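Local coordinates for minor capsid protein (Enterobacteria phage PRD1, PDB 1YQ5), which forms, together with P31 and P2, the spike complexes at the five-fold vertices of the capsid and is essential for viral infectivity, at the interface of chains A and B. Coordinates in Å, arbitrary orientation; residue numbers count along the deposited sequence, not the author numbering. Chains: chain A/B, Minor capsid protein.

The interface of chains A and B. Residues chain A 6, 62, 139, 141; chain B 60, 62, 106, 143.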
loop_
_atom_site.group_PDB
_atom_site.type_symbol
_atom_site.label_atom_id
_atom_site.label_comp_id
_atom_site.label_asym_id
_atom_site.label_seq_id
_atom_site.Cartn_x
_atom_site.Cartn_y
_atom_site.Cartn_z
ATOM N N ALA A 6 -15.489 -5.740 7.421
ATOM C CA ALA A 6 -14.818 -5.546 6.144
ATOM C C ALA A 6 -15.852 -5.382 5.048
ATOM O O ALA A 6 -16.989 -5.847 5.169
ATOM C CB ALA A 6 -13.910 -6.736 5.832
ATOM N N GLN A 62 -7.504 -1.002 7.292
ATOM C CA GLN A 62 -6.642 -1.250 6.143
ATOM C C GLN A 62 -7.530 -0.965 4.942
ATOM O O GLN A 62 -8.607 -1.546 4.801
ATOM C CB GLN A 62 -6.164 -2.703 6.112
ATOM C CG GLN A 62 -5.368 -3.066 4.857
ATOM C CD GLN A 62 -4.204 -2.122 4.590
ATOM O OE1 GLN A 62 -3.370 -1.880 5.464
ATOM N NE2 GLN A 62 -4.139 -1.589 3.370
ATOM N N THR A 139 -11.619 -1.794 -1.052
ATOM C CA THR A 139 -11.749 -2.723 0.058
ATOM C C THR A 139 -11.261 -2.094 1.355
ATOM O O THR A 139 -10.193 -1.483 1.399
ATOM C CB THR A 139 -10.937 -4.010 -0.197
ATOM O OG1 THR A 139 -11.443 -4.669 -1.364
ATOM C CG2 THR A 139 -11.031 -4.950 0.996
ATOM N N ALA A 141 -11.046 -2.899 5.709
ATOM C CA ALA A 141 -11.191 -3.878 6.774
ATOM C C ALA A 141 -10.703 -3.292 8.088
ATOM O O ALA A 141 -9.654 -2.652 8.141
ATOM C CB ALA A 141 -10.402 -5.144 6.444
ATOM N N LEU B 60 -9.899 -12.492 2.349
ATOM C CA LEU B 60 -9.179 -11.241 2.153
ATOM C C LEU B 60 -7.687 -11.466 2.310
ATOM O O LEU B 60 -7.239 -12.108 3.265
ATOM C CB LEU B 60 -9.650 -10.196 3.165
ATOM C CG LEU B 60 -11.092 -9.709 2.998
ATOM C CD1 LEU B 60 -11.495 -8.863 4.197
ATOM C CD2 LEU B 60 -11.207 -8.900 1.705
ATOM N N GLN B 62 -3.739 -9.585 2.152
ATOM C CA GLN B 62 -2.914 -8.384 2.154
ATOM C C GLN B 62 -1.655 -8.794 1.405
ATOM O O GLN B 62 -0.993 -9.767 1.770
ATOM C CB GLN B 62 -2.564 -7.954 3.579
ATOM C CG GLN B 62 -1.585 -6.780 3.650
ATOM C CD GLN B 62 -2.031 -5.577 2.831
ATOM O OE1 GLN B 62 -3.156 -5.093 2.976
ATOM N NE2 GLN B 62 -1.144 -5.082 1.969
ATOM N N LEU B 106 -4.882 -4.901 -0.615
ATOM C CA LEU B 106 -5.760 -5.676 0.253
ATOM C C LEU B 106 -6.869 -6.002 -0.738
ATOM O O LEU B 106 -7.565 -5.105 -1.204
ATOM C CB LEU B 106 -6.333 -4.842 1.404
ATOM C CG LEU B 106 -7.460 -5.570 2.160
ATOM C CD1 LEU B 106 -6.928 -6.873 2.723
ATOM C CD2 LEU B 106 -8.020 -4.695 3.278
ATOM N N ILE B 143 -5.889 -12.349 5.758
ATOM C CA ILE B 143 -6.328 -11.687 6.984
ATOM C C ILE B 143 -7.768 -11.987 7.390
ATOM O O ILE B 143 -8.214 -11.555 8.450
ATOM C CB ILE B 143 -6.136 -10.155 6.916
ATOM C CG1 ILE B 143 -7.135 -9.540 5.945
ATOM C CG2 ILE B 143 -4.705 -9.829 6.485
ATOM C CD1 ILE B 143 -7.243 -8.040 6.095
HETATM O O HOH W 1 -9.410 -4.573 -3.164
#
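B:Leu106, on strand 100-109 of chain B, sends one methyl, CD2, among three side chains of chain A, in a subunit contact of the homotrimer built by the C-terminal domain of the spike protein. Leucine suits this place because its branched, wholly apolar end can set one methyl against several apolar surfaces. CD2 lies 3.5 Å from CG of A:Gln62, whose aliphatic stem runs antiparallel past the leucine. A:Thr139 meets the leucine roughly at right angles, its CG2 3.8 Å from CD2. The short side chain of A:Ala141 lets the leucine lie against strand 135-142, with CB 4.0 Å from CD2. A second leucine, B:Leu60, divides its branches: CD1 packs on CB of A:Ala6 at 3.6 Å, while CD2 faces the threonine methyl.

Threonine fits because its methyl and hydroxyl branches serve apolar and polar neighbours at once. In A:Thr139, OG1 sits beside the backbone N (chi1 -62°), which leaves CG2 anti to that N and facing the leucines. A water 2.7 Å from OG1 of A:Thr139 is also 2.7 Å from the backbone O of B:Leu106 and so bridges the chains.

Equivalent glutamines also meet, as can happen where copies gather near a trimer axis. Glutamine's flexible stem packs on leucine while its polar amide lies against its counterpart. The two side chains cross nearly perpendicularly, amide planes 60° apart, and OE1 of B:Gln62 stands over the face of the A:Gln62 amide, 3.5 Å from CD.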